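Local coordinates for protein alpha-amylase (Eisenia fetida, PDB 6M4K) that probably hydrolyses internal alpha-1,4-glucosidic linkages of starch and related polysaccharides as a family 13 glycoside hydrolase, at residues D122-Q127 and G167-D172; H152-N155 and E159-N162; N323-A328 and I383-W388. All coordinates share one frame; numbering follows the deposited sequence. Where two conformers were deposited one is given.

Interaction 1. Residues D122-Q127 and G167-D172; sequences DGDSLQ and GLRDLD. With CA (calcium ion), chain B.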
loop_
_atom_site.group_PDB
_atom_site.type_symbol
_atom_site.label_atom_id
_atom_site.label_comp_id
_atom_site.label_asym_id
_atom_site.label_seq_id
_atom_site.Cartn_x
_atom_site.Cartn_y
_atom_site.Cartn_z
ATOM N N ASP A 122 6.657 -6.926 -28.879
ATOM C CA ASP A 122 7.795 -6.328 -29.556
ATOM C C ASP A 122 7.706 -4.828 -29.312
ATOM O O ASP A 122 6.901 -4.137 -29.944
ATOM C CB ASP A 122 7.795 -6.667 -31.039
ATOM C CG ASP A 122 9.111 -6.338 -31.697
ATOM O OD1 ASP A 122 9.739 -5.327 -31.333
ATOM O OD2 ASP A 122 9.537 -7.109 -32.577
ATOM N N GLY A 123 8.518 -4.340 -28.377
ATOM C CA GLY A 123 8.563 -2.919 -28.111
ATOM C C GLY A 123 9.259 -2.115 -29.180
ATOM O O GLY A 123 9.188 -0.884 -29.153
ATOM N N ASP A 124 9.946 -2.782 -30.112
ATOM C CA ASP A 124 10.591 -2.069 -31.207
ATOM C C ASP A 124 9.616 -1.795 -32.347
ATOM O O ASP A 124 9.671 -0.730 -32.973
ATOM C CB ASP A 124 11.794 -2.864 -31.716
ATOM C CG ASP A 124 12.832 -3.121 -30.632
ATOM O OD1 ASP A 124 12.891 -2.351 -29.652
ATOM O OD2 ASP A 124 13.614 -4.083 -30.770
ATOM N N SER A 125 8.728 -2.740 -32.640
ATOM C CA SER A 125 7.706 -2.538 -33.656
ATOM C C SER A 125 6.363 -2.147 -33.058
ATOM O O SER A 125 5.428 -1.867 -33.814
ATOM C CB SER A 125 7.547 -3.791 -34.524
ATOM O OG SER A 125 7.134 -4.888 -33.730
ATOM N N LEU A 126 6.258 -2.104 -31.717
ATOM C CA LEU A 126 5.009 -1.765 -31.027
ATOM C C LEU A 126 3.887 -2.740 -31.377
ATOM O O LEU A 126 2.737 -2.344 -31.568
ATOM C CB LEU A 126 4.581 -0.316 -31.281
ATOM C CG LEU A 126 5.048 0.787 -30.336
ATOM C CD1 LEU A 126 6.499 0.608 -29.967
ATOM C CD2 LEU A 126 4.832 2.143 -30.980
ATOM N N GLN A 127 4.218 -4.023 -31.460
ATOM C CA GLN A 127 3.249 -5.059 -31.798
ATOM C C GLN A 127 2.971 -5.925 -30.577
ATOM O O GLN A 127 3.890 -6.550 -30.025
ATOM C CB GLN A 127 3.737 -5.898 -32.982
ATOM C CG GLN A 127 3.882 -5.043 -34.244
ATOM C CD GLN A 127 4.184 -5.862 -35.482
ATOM O OE1 GLN A 127 4.195 -7.096 -35.446
ATOM N NE2 GLN A 127 4.429 -5.178 -36.594
ATOM N N GLY A 167 11.473 4.486 -20.901
ATOM C CA GLY A 167 11.382 3.717 -22.126
ATOM C C GLY A 167 10.160 2.831 -22.269
ATOM O O GLY A 167 9.997 2.196 -23.319
ATOM N N LEU A 168 9.298 2.755 -21.256
ATOM C CA LEU A 168 8.083 1.964 -21.376
ATOM C C LEU A 168 7.197 2.556 -22.463
ATOM O O LEU A 168 6.855 3.739 -22.422
ATOM C CB LEU A 168 7.350 1.972 -20.035
ATOM C CG LEU A 168 8.119 1.318 -18.890
ATOM C CD1 LEU A 168 7.500 1.758 -17.560
ATOM C CD2 LEU A 168 8.111 -0.190 -19.017
ATOM N N ARG A 169 6.839 1.736 -23.448
ATOM C CA ARG A 169 6.072 2.232 -24.585
ATOM C C ARG A 169 4.714 2.741 -24.111
ATOM O O ARG A 169 3.949 2.021 -23.463
ATOM C CB ARG A 169 5.933 1.141 -25.650
ATOM C CG ARG A 169 7.271 0.534 -26.159
ATOM C CD ARG A 169 8.401 1.540 -26.294
ATOM N NE ARG A 169 9.478 1.086 -27.184
ATOM C CZ ARG A 169 10.771 1.281 -26.959
ATOM N NH1 ARG A 169 11.195 1.887 -25.856
ATOM N NH2 ARG A 169 11.662 0.861 -27.851
ATOM N N ASP A 170 4.417 3.988 -24.444
ATOM C CA ASP A 170 3.382 4.748 -23.756
ATOM C C ASP A 170 2.078 4.685 -24.539
ATOM O O ASP A 170 2.012 5.161 -25.677
ATOM C CB ASP A 170 3.840 6.192 -23.594
ATOM C CG ASP A 170 3.041 6.927 -22.551
ATOM O OD1 ASP A 170 3.176 6.571 -21.355
ATOM O OD2 ASP A 170 2.277 7.856 -22.892
ATOM N N LEU A 171 1.037 4.120 -23.932
ATOM C CA LEU A 171 -0.235 3.967 -24.631
ATOM C C LEU A 171 -0.929 5.309 -24.834
ATOM O O LEU A 171 -0.827 6.223 -24.014
ATOM C CB LEU A 171 -1.154 3.009 -23.873
ATOM C CG LEU A 171 -0.780 1.535 -24.039
ATOM C CD1 LEU A 171 -1.454 0.682 -22.958
ATOM C CD2 LEU A 171 -1.125 1.040 -25.446
ATOM N N ASP A 172 -1.655 5.419 -25.947
ATOM C CA ASP A 172 -2.447 6.617 -26.226
ATOM C C ASP A 172 -3.800 6.470 -25.541
ATOM O O ASP A 172 -4.769 5.969 -26.112
ATOM C CB ASP A 172 -2.585 6.844 -27.728
ATOM C CG ASP A 172 -3.386 8.084 -28.052
ATOM O OD1 ASP A 172 -3.686 8.854 -27.116
ATOM O OD2 ASP A 172 -3.697 8.300 -29.244
HETATM CA CA CA B . 1.419 8.152 -20.534
HETATM O O HOH W 1 -0.092 6.396 -21.454
HETATM O O HOH W 2 3.768 8.900 -19.809
HETATM O O HOH W 3 -0.666 9.265 -21.395
#
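R169 reaches from one loop onto G123 in another, and the contact rests on that one side chain. Hydrogen bonds come first. R169 NE gives a firm bond to G123 O at 2.8 Å (N-H...O 154°), the donor lying 30° off the carbonyl plane, while R169 NH2 reaches the same oxygen only weakly at 3.3 Å. The bend at chi2 (-38°) turns the guanidinium this way, and on its other branch R169 NH1 bonds back to G167 O at 2.8 Å. The charge pairing is slighter: D124 OD1 stands 3.9 Å from R169 NH2, a long salt bridge, its closer polar partner being the backbone N of G111. In one of its two conformers L126 places CD1 3.9 Å from R169 CG, an apolar contact that is therefore doubtful. D122 OD1 accepts from D124 N and S125 N, an Asx turn consistent with a fixed direction for G123 O. With an alanine in place of R169, G123 O and G167 O would probably lose the donors that tie them together. The guanidinium thus clamps two carbonyls of separate loops, one residue before the calcium ligand D170.

Interaction 2. Residues H152-N155 and E159-N162; sequences HDYN and EVRN. With CA (calcium ion), chain B.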
loop_
_atom_site.group_PDB
_atom_site.type_symbol
_atom_site.label_atom_id
_atom_site.label_comp_id
_atom_site.label_asym_id
_atom_site.label_seq_id
_atom_site.Cartn_x
_atom_site.Cartn_y
_atom_site.Cartn_z
ATOM N N HIS A 152 12.025 13.601 -19.114
ATOM C CA HIS A 152 13.118 14.236 -18.388
ATOM C C HIS A 152 12.678 15.453 -17.585
ATOM O O HIS A 152 13.178 15.658 -16.475
ATOM C CB HIS A 152 14.260 14.608 -19.351
ATOM C CG HIS A 152 14.755 13.456 -20.168
ATOM N ND1 HIS A 152 15.539 12.452 -19.641
ATOM C CD2 HIS A 152 14.564 13.139 -21.471
ATOM C CE1 HIS A 152 15.817 11.571 -20.587
ATOM N NE2 HIS A 152 15.238 11.966 -21.707
ATOM N N ASP A 153 11.744 16.252 -18.101
ATOM C CA ASP A 153 11.339 17.515 -17.485
ATOM C C ASP A 153 9.999 17.312 -16.784
ATOM O O ASP A 153 8.943 17.353 -17.417
ATOM C CB ASP A 153 11.235 18.599 -18.556
ATOM C CG ASP A 153 10.881 19.967 -17.988
ATOM O OD1 ASP A 153 10.640 20.092 -16.764
ATOM O OD2 ASP A 153 10.831 20.927 -18.786
ATOM N N TYR A 154 10.042 17.152 -15.460
ATOM C CA TYR A 154 8.820 16.979 -14.682
ATOM C C TYR A 154 8.067 18.284 -14.424
ATOM O O TYR A 154 7.047 18.264 -13.730
ATOM C CB TYR A 154 9.093 16.179 -13.396
ATOM C CG TYR A 154 9.217 14.692 -13.673
ATOM C CD1 TYR A 154 10.405 14.146 -14.145
ATOM C CD2 TYR A 154 8.130 13.843 -13.505
ATOM C CE1 TYR A 154 10.516 12.789 -14.423
ATOM C CE2 TYR A 154 8.230 12.484 -13.777
ATOM C CZ TYR A 154 9.423 11.963 -14.236
ATOM O OH TYR A 154 9.520 10.613 -14.516
ATOM N N ASN A 155 8.522 19.405 -14.985
ATOM C CA ASN A 155 7.753 20.640 -15.009
ATOM C C ASN A 155 6.936 20.795 -16.286
ATOM O O ASN A 155 6.299 21.835 -16.491
ATOM C CB ASN A 155 8.664 21.844 -14.763
ATOM C CG ASN A 155 9.161 21.896 -13.332
ATOM O OD1 ASN A 155 8.463 21.467 -12.410
ATOM N ND2 ASN A 155 10.372 22.405 -13.138
ATOM N N GLU A 159 5.052 16.321 -21.384
ATOM C CA GLU A 159 6.156 15.370 -21.436
ATOM C C GLU A 159 5.941 14.228 -20.448
ATOM O O GLU A 159 6.112 13.053 -20.792
ATOM C CB GLU A 159 7.467 16.105 -21.167
ATOM C CG GLU A 159 8.710 15.259 -21.257
ATOM C CD GLU A 159 9.972 16.104 -21.262
ATOM O OE1 GLU A 159 9.935 17.228 -21.809
ATOM O OE2 GLU A 159 10.993 15.645 -20.715
ATOM N N VAL A 160 5.549 14.556 -19.214
ATOM C CA VAL A 160 5.310 13.530 -18.201
ATOM C C VAL A 160 4.237 12.545 -18.648
ATOM O O VAL A 160 4.317 11.346 -18.340
ATOM C CB VAL A 160 4.965 14.207 -16.858
ATOM C CG1 VAL A 160 4.572 13.166 -15.811
ATOM C CG2 VAL A 160 6.140 15.027 -16.362
ATOM N N ARG A 161 3.239 13.009 -19.395
ATOM C CA ARG A 161 2.119 12.154 -19.750
ATOM C C ARG A 161 2.247 11.506 -21.122
ATOM O O ARG A 161 1.702 10.418 -21.313
ATOM C CB ARG A 161 0.794 12.920 -19.633
ATOM C CG ARG A 161 0.398 13.163 -18.177
ATOM C CD ARG A 161 -0.752 14.148 -18.006
ATOM N NE ARG A 161 -1.225 14.184 -16.623
ATOM C CZ ARG A 161 -1.713 15.262 -16.020
ATOM N NH1 ARG A 161 -1.780 16.414 -16.669
ATOM N NH2 ARG A 161 -2.117 15.192 -14.758
ATOM N N ASN A 162 2.942 12.131 -22.072
ATOM C CA ASN A 162 2.997 11.609 -23.433
ATOM C C ASN A 162 4.332 10.997 -23.825
ATOM O O ASN A 162 4.398 10.329 -24.865
ATOM C CB ASN A 162 2.583 12.696 -24.439
ATOM C CG ASN A 162 1.123 13.068 -24.318
ATOM O OD1 ASN A 162 0.357 12.404 -23.627
ATOM N ND2 ASN A 162 0.722 14.135 -25.008
HETATM CA CA CA B . 1.419 8.152 -20.534
HETATM O O HOH W 4 10.512 20.006 -21.463
HETATM O O HOH W 2 3.768 8.900 -19.809
HETATM O O HOH W 3 -0.666 9.265 -21.395
HETATM O O HOH W 1 -0.092 6.396 -21.454
#
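This contact belongs to the calcium-binding part of domain B, the long excursion that family 13 amylases insert after the third barrel strand: E159, on the short helix 157-162, holds the loop H152-N155 that leads into that helix. Its carboxylate does most of the work. E159 OE2 accepts two backbone bonds, from H152 N at 2.8 Å and from D153 N at 2.8 Å. OE2 meets H152 N with its anti lone pair, the one away from OE1; D153 N arrives from above the carboxylate plane, 56° out of it. The side chain reaches the loop because CG stands anti to the E159 backbone N (chi1 -177°) and the chain stays extended beyond it. The other oxygen, E159 OE1, lies 4.9 Å from D153 OD2, and a water hydrogen-bonds to both, donating to each, which probably eases the meeting of two like charges. D153 OD1 meanwhile accepts from N155 N, closing an Asx turn.

Next along the helix, V160 supplies the apolar half. Its CG2 comes obliquely to the Y154 ring, 3.7 Å from Y154 CD2, and also lies 3.8 Å from D153 O. V160 is buried, with the side chain of H204 close by.

The following residue, R161, turns its carbonyl to the metal: R161 O binds calcium at 2.4 Å, while V160 O accepts from one of the calcium's waters and from H204 ND1. A single carboxylate oxygen therefore satisfies two neighbouring peptide N-H groups and ties the entry loop to a helix whose last turn offers a backbone oxygen to calcium.

Interaction 3. Residues N323-A328 and I383-W388; sequences NMYKIA and ICEHRW. With SO4 (sulfate ion), chain F.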
loop_
_atom_site.group_PDB
_atom_site.type_symbol
_atom_site.label_atom_id
_atom_site.label_comp_id
_atom_site.label_asym_id
_atom_site.label_seq_id
_atom_site.Cartn_x
_atom_site.Cartn_y
_atom_site.Cartn_z
ATOM N N ASN A 323 12.374 -1.589 14.115
ATOM C CA ASN A 323 11.869 -0.943 15.322
ATOM C C ASN A 323 11.207 0.389 14.997
ATOM O O ASN A 323 10.096 0.674 15.456
ATOM C CB ASN A 323 12.995 -0.755 16.343
ATOM C CG ASN A 323 12.472 -0.518 17.740
ATOM O OD1 ASN A 323 11.637 -1.278 18.239
ATOM N ND2 ASN A 323 12.941 0.550 18.376
ATOM N N MET A 324 11.882 1.216 14.200
ATOM C CA MET A 324 11.300 2.489 13.789
ATOM C C MET A 324 10.081 2.279 12.900
ATOM O O MET A 324 9.109 3.036 12.982
ATOM C CB MET A 324 12.345 3.301 13.039
ATOM C CG MET A 324 13.444 3.848 13.939
ATOM S SD MET A 324 14.512 5.010 13.068
ATOM C CE MET A 324 15.360 3.901 11.978
ATOM N N TYR A 325 10.128 1.276 12.029
ATOM C CA TYR A 325 8.995 0.973 11.157
ATOM C C TYR A 325 7.747 0.640 11.957
ATOM O O TYR A 325 6.638 1.060 11.598
ATOM C CB TYR A 325 9.387 -0.222 10.310
ATOM C CG TYR A 325 8.468 -0.621 9.182
ATOM C CD1 TYR A 325 8.262 0.206 8.083
ATOM C CD2 TYR A 325 7.882 -1.875 9.167
ATOM C CE1 TYR A 325 7.462 -0.197 7.016
ATOM C CE2 TYR A 325 7.086 -2.282 8.111
ATOM C CZ TYR A 325 6.874 -1.439 7.048
ATOM O OH TYR A 325 6.107 -1.892 6.004
ATOM N N LYS A 326 7.898 -0.112 13.042
ATOM C CA LYS A 326 6.748 -0.428 13.876
ATOM C C LYS A 326 6.215 0.813 14.576
ATOM O O LYS A 326 5.001 0.945 14.769
ATOM C CB LYS A 326 7.113 -1.501 14.900
ATOM C CG LYS A 326 7.274 -2.881 14.293
ATOM C CD LYS A 326 7.639 -3.896 15.359
ATOM C CE LYS A 326 9.100 -3.802 15.721
ATOM N NZ LYS A 326 9.468 -4.863 16.707
ATOM N N ILE A 327 7.102 1.720 14.995
ATOM C CA ILE A 327 6.644 2.964 15.611
ATOM C C ILE A 327 5.813 3.773 14.622
ATOM O O ILE A 327 4.716 4.247 14.940
ATOM C CB ILE A 327 7.838 3.775 16.142
ATOM C CG1 ILE A 327 8.492 3.041 17.311
ATOM C CG2 ILE A 327 7.377 5.164 16.572
ATOM C CD1 ILE A 327 9.824 3.652 17.737
ATOM N N ALA A 328 6.340 3.962 13.413
ATOM C CA ALA A 328 5.628 4.737 12.401
ATOM C C ALA A 328 4.297 4.087 12.043
ATOM O O ALA A 328 3.287 4.782 11.880
ATOM C CB ALA A 328 6.500 4.873 11.154
ATOM N N ILE A 383 8.638 -11.727 4.797
ATOM C CA ILE A 383 8.671 -10.876 5.985
ATOM C C ILE A 383 7.336 -10.905 6.727
ATOM O O ILE A 383 7.299 -10.932 7.963
ATOM C CB ILE A 383 9.080 -9.444 5.592
ATOM C CG1 ILE A 383 10.405 -9.458 4.813
ATOM C CG2 ILE A 383 9.146 -8.537 6.824
ATOM C CD1 ILE A 383 11.591 -10.110 5.561
ATOM N N CYS A 384 6.226 -10.855 5.981
ATOM C CA CYS A 384 4.871 -10.939 6.542
ATOM C C CYS A 384 4.599 -9.892 7.623
ATOM O O CYS A 384 4.121 -10.213 8.709
ATOM C CB CYS A 384 4.568 -12.341 7.064
ATOM S SG CYS A 384 4.592 -13.610 5.794
ATOM N N GLU A 385 4.903 -8.627 7.312
ATOM C CA GLU A 385 4.668 -7.539 8.265
ATOM C C GLU A 385 3.245 -7.546 8.810
ATOM O O GLU A 385 3.012 -7.189 9.967
ATOM C CB GLU A 385 4.926 -6.180 7.599
ATOM C CG GLU A 385 6.378 -5.884 7.235
ATOM C CD GLU A 385 6.724 -6.252 5.807
ATOM O OE1 GLU A 385 6.358 -7.356 5.352
ATOM O OE2 GLU A 385 7.364 -5.424 5.135
ATOM N N HIS A 386 2.268 -7.891 7.971
ATOM C CA HIS A 386 0.877 -7.857 8.406
ATOM C C HIS A 386 0.587 -8.890 9.486
ATOM O O HIS A 386 -0.409 -8.754 10.204
ATOM C CB HIS A 386 -0.046 -8.072 7.205
ATOM C CG HIS A 386 0.051 -9.438 6.619
ATOM N ND1 HIS A 386 1.131 -9.857 5.869
ATOM C CD2 HIS A 386 -0.790 -10.495 6.700
ATOM C CE1 HIS A 386 0.942 -11.112 5.505
ATOM N NE2 HIS A 386 -0.215 -11.524 5.998
ATOM N N ARG A 387 1.444 -9.909 9.613
ATOM C CA ARG A 387 1.358 -10.904 10.675
ATOM C C ARG A 387 2.211 -10.579 11.897
ATOM O O ARG A 387 2.227 -11.374 12.846
ATOM C CB ARG A 387 1.740 -12.292 10.149
ATOM C CG ARG A 387 0.752 -12.939 9.191
ATOM C CD ARG A 387 0.830 -14.450 9.346
ATOM N NE ARG A 387 -0.004 -15.189 8.410
ATOM C CZ ARG A 387 -0.344 -16.460 8.598
ATOM N NH1 ARG A 387 0.071 -17.095 9.689
ATOM N NH2 ARG A 387 -1.104 -17.093 7.714
ATOM N N TRP A 388 2.934 -9.461 11.913
ATOM C CA TRP A 388 3.642 -9.070 13.126
ATOM C C TRP A 388 2.628 -8.647 14.177
ATOM O O TRP A 388 1.691 -7.901 13.880
ATOM C CB TRP A 388 4.568 -7.890 12.849
ATOM C CG TRP A 388 5.716 -8.144 11.904
ATOM C CD1 TRP A 388 5.972 -9.274 11.186
ATOM C CD2 TRP A 388 6.758 -7.219 11.583
ATOM N NE1 TRP A 388 7.123 -9.110 10.433
ATOM C CE2 TRP A 388 7.619 -7.852 10.665
ATOM C CE3 TRP A 388 7.047 -5.913 11.992
ATOM C CZ2 TRP A 388 8.754 -7.226 10.158
ATOM C CZ3 TRP A 388 8.169 -5.290 11.480
ATOM C CH2 TRP A 388 9.008 -5.947 10.571
HETATM S S SO4 F . 15.862 -0.010 13.779
HETATM O O1 SO4 F . 14.688 0.805 13.473
HETATM O O2 SO4 F . 16.565 0.606 14.900
HETATM O O3 SO4 F . 15.413 -1.356 14.143
HETATM O O4 SO4 F . 16.738 -0.090 12.613
#
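K326 and Y325, on the helix 322-334 that links the seventh and eighth strands of the TIM barrel, pack against W388 and E385 just ahead of the barrel's next helix, 389-401; W388 is its N-cap residue. No hydrogen bond crosses between the segments, and side-chain conformation decides the fit.

K326 meets the tryptophan at its edge: its CG lies near the indole plane, 3.8 Å from W388 CZ3, and the two side chains cross at about a right angle. The lysine chain then bends at chi3, and its ammonium finds N490 and E390 beyond the contact. Y325 carries CG anti to its own nitrogen (chi1 -171°), which sends the ring toward the 3-10 turn 385-387. There the ring is touched along its edge twice, Y325 CE2 by E385 CG at 3.8 Å and Y325 CD2 by W388 CZ3 at 4.1 Å. Y325 OH is hydrogen-bonded to D300.

E385 bends at chi2 (94°), which leaves CG against the ring edge and brings OE2 to 3.8 Å from Y325 OH, too far for a hydrogen bond; E385 OE2 is hydrogen-bonded to S345 OG. At the start of 323-328 a sulfate, probably from the crystallisation liquor, sits on the opening turn of the helix, its O1 2.9 Å from M324 N and its O3 3.0 Å from N323 N.

The indole itself is fixed from its own segment. E385 CA lies 3.5 Å above one face, offset toward the rim, and W388 NE1 donates to I383 O at 3.1 Å, from above the carbonyl plane.

How the interactions relate
Interactions 1 and 2 meet at the calcium ion. Their centres are about 17 Å apart, yet D170 OD2 of interaction 1 comes within 3.1 Å of R161 O of interaction 2, both being ligands of the metal. D170 chelates it with two oxygens, R161 gives its carbonyl, and three waters belong to both sites; N105 OD1 and H204 O, from loops following the third and fourth barrel strands, complete eight ligands and so join this excursion to the barrel. Along the chain, 152-162 falls between 122-127 and 167-172. Interaction 3 lies across the chain's centre, about 39 and 35 Å from the other two between centres, and touches neither (nearest atoms about 24 Å from each).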